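Local coordinates for L-lysine 6-oxidase (Marinomonas mediterranea, PDB 3WEU), which oxidises the epsilon-amino group of L-lysine with a cysteine tryptophylquinone cofactor, releasing hydrogen peroxide that kills bacteria, at residues A[301-306]-A[322-327]. Numbering follows the deposited sequence.
Sequences PIIQRI and FSFQFD. With EDO (1,2-ethanediol), chain M.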
# COMPACT_ATOMS: atom_id res chain seq x y z
N PRO A 301 34.61 6.66 34.29
CA PRO A 301 33.23 6.57 33.80
C PRO A 301 33.17 6.07 32.37
O PRO A 301 32.29 5.33 32.00
CB PRO A 301 32.77 8.02 33.89
CG PRO A 301 33.62 8.60 35.08
CD PRO A 301 34.96 8.02 34.75
N ILE A 302 34.17 6.39 31.58
CA ILE A 302 34.17 5.93 30.21
C ILE A 302 34.30 4.40 30.18
O ILE A 302 33.57 3.66 29.50
CB ILE A 302 35.29 6.60 29.42
CG1 ILE A 302 34.99 8.07 29.31
CG2 ILE A 302 35.35 5.97 28.02
CD1 ILE A 302 36.15 8.86 28.77
N ILE A 303 35.20 3.90 30.98
CA ILE A 303 35.42 2.49 31.06
C ILE A 303 34.19 1.76 31.60
O ILE A 303 33.81 0.72 31.07
CB ILE A 303 36.61 2.22 31.99
CG1 ILE A 303 37.90 2.86 31.45
CG2 ILE A 303 36.79 0.76 32.18
CD1 ILE A 303 39.06 2.84 32.45
N GLN A 304 33.57 2.31 32.63
CA GLN A 304 32.36 1.70 33.20
C GLN A 304 31.23 1.73 32.15
O GLN A 304 30.50 0.78 32.04
CB GLN A 304 31.85 2.45 34.46
CG GLN A 304 32.82 2.38 35.62
CD GLN A 304 32.40 3.24 36.82
OE1 GLN A 304 31.92 4.42 36.72
NE2 GLN A 304 32.66 2.71 37.94
N ARG A 305 31.08 2.82 31.40
CA ARG A 305 29.97 2.90 30.43
C ARG A 305 30.18 1.82 29.37
O ARG A 305 29.27 1.07 29.08
CB ARG A 305 29.91 4.30 29.85
CG ARG A 305 29.43 5.30 30.85
CD ARG A 305 29.84 6.68 30.46
NE ARG A 305 29.50 7.63 31.50
CZ ARG A 305 29.44 8.94 31.25
NH1 ARG A 305 29.69 9.40 30.02
NH2 ARG A 305 29.09 9.81 32.21
N ILE A 306 31.40 1.71 28.85
CA ILE A 306 31.75 0.77 27.83
C ILE A 306 31.37 -0.65 28.33
O ILE A 306 30.74 -1.45 27.61
CB ILE A 306 33.23 0.79 27.49
CG1 ILE A 306 33.60 2.06 26.73
CG2 ILE A 306 33.54 -0.36 26.60
CD1 ILE A 306 35.09 2.30 26.70
N PHE A 322 37.84 -2.68 29.01
CA PHE A 322 37.45 -2.69 30.40
C PHE A 322 37.94 -3.97 31.10
O PHE A 322 37.42 -4.39 32.11
CB PHE A 322 35.99 -2.42 30.62
CG PHE A 322 35.06 -3.39 29.94
CD1 PHE A 322 34.52 -4.42 30.64
CD2 PHE A 322 34.72 -3.22 28.62
CE1 PHE A 322 33.59 -5.30 30.04
CE2 PHE A 322 33.79 -4.08 28.01
CZ PHE A 322 33.23 -5.12 28.71
N SER A 323 38.96 -4.57 30.55
CA SER A 323 39.36 -5.85 31.09
C SER A 323 40.27 -5.74 32.29
O SER A 323 40.36 -6.67 33.05
CB SER A 323 40.06 -6.69 30.04
OG SER A 323 41.17 -6.00 29.57
N PHE A 324 40.88 -4.59 32.46
CA PHE A 324 42.01 -4.42 33.40
C PHE A 324 43.08 -5.51 33.12
O PHE A 324 43.56 -6.26 33.99
CB PHE A 324 41.53 -4.37 34.88
CG PHE A 324 40.73 -3.12 35.23
CD1 PHE A 324 39.32 -3.03 34.92
CD2 PHE A 324 41.37 -2.04 35.87
CE1 PHE A 324 38.57 -1.87 35.22
CE2 PHE A 324 40.62 -0.87 36.17
CZ PHE A 324 39.23 -0.80 35.83
N GLN A 325 43.39 -5.63 31.85
CA GLN A 325 44.41 -6.62 31.46
C GLN A 325 45.73 -6.02 31.93
O GLN A 325 46.67 -6.75 32.12
CB GLN A 325 44.34 -6.99 29.96
CG GLN A 325 44.73 -5.94 28.97
CD GLN A 325 43.74 -4.76 28.79
OE1 GLN A 325 43.19 -4.17 29.77
NE2 GLN A 325 43.52 -4.43 27.57
N PHE A 326 45.79 -4.70 32.11
CA PHE A 326 46.90 -4.05 32.77
C PHE A 326 46.23 -3.06 33.68
O PHE A 326 45.03 -2.88 33.65
CB PHE A 326 47.90 -3.36 31.80
CG PHE A 326 47.29 -2.27 30.92
CD1 PHE A 326 47.32 -0.93 31.31
CD2 PHE A 326 46.65 -2.57 29.69
CE1 PHE A 326 46.73 0.09 30.49
CE2 PHE A 326 46.09 -1.57 28.90
CZ PHE A 326 46.19 -0.25 29.27
N ASP A 327 47.02 -2.44 34.51
CA ASP A 327 46.54 -1.55 35.50
C ASP A 327 46.25 -0.15 34.99
O ASP A 327 47.18 0.63 34.73
CB ASP A 327 47.58 -1.51 36.64
CG ASP A 327 47.01 -0.83 37.90
OD1 ASP A 327 45.87 -0.26 37.88
OD2 ASP A 327 47.72 -0.89 38.93
C1 EDO M . 29.37 8.11 35.73
O1 EDO M . 28.92 9.31 35.08
C2 EDO M . 28.42 7.03 35.36
O2 EDO M . 28.87 6.68 34.08
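Ile303, on helix 295-308, and Phe322, at the start of the loop segment 322-327, bring their CA atoms to 5.6 Å, where the irregular loop passes the flank of the helix before the chain enters helix 336-344. The closest side-chain touch is made by the CG2 methyl of Ile303, which lies 3.6 Å from Phe322 CB as the two side chains run past each other in opposite directions. The Ile303 side chain also packs on Tyr342 of helix 336-344. One turn on, Ile306 offers its own CG2 to the Phe322 ring, 3.7 Å from CD2, in an oblique approach. With CG between the backbone N and the carbonyl carbon (chi1 58°), Phe322 keeps CB against Ile303 while its broad ring extends to Ile306; the side chain also touches Ser307. Beta-branching sets CG2 directly on CB, so both isoleucines can meet Phe322 with a methyl close to the helix backbone. Phe324 adds a looser touch, its CE1 4.4 Å from Ile303 CG2; its ring also meets that of Tyr328, whose hydroxyl is hydrogen-bonded to Phe324 N and Gln325 OE1. Arg305, which does not touch the loop segment, has the length and the several N-H groups to bond two partners at once. NE points almost straight at O2 of an ethanediol, probably from the crystallisation liquor (2.8 Å, 177°), and NH2 bonds to its O1 (2.9 Å), while NH1 forms a salt bridge with Asp263. Between helix and loop no hydrogen bond forms across the 190 Å² buried, summed over both sides; without directional bonds, the fit of the two segments is probably set by the shapes of isoleucine methyls and phenylalanine side chains.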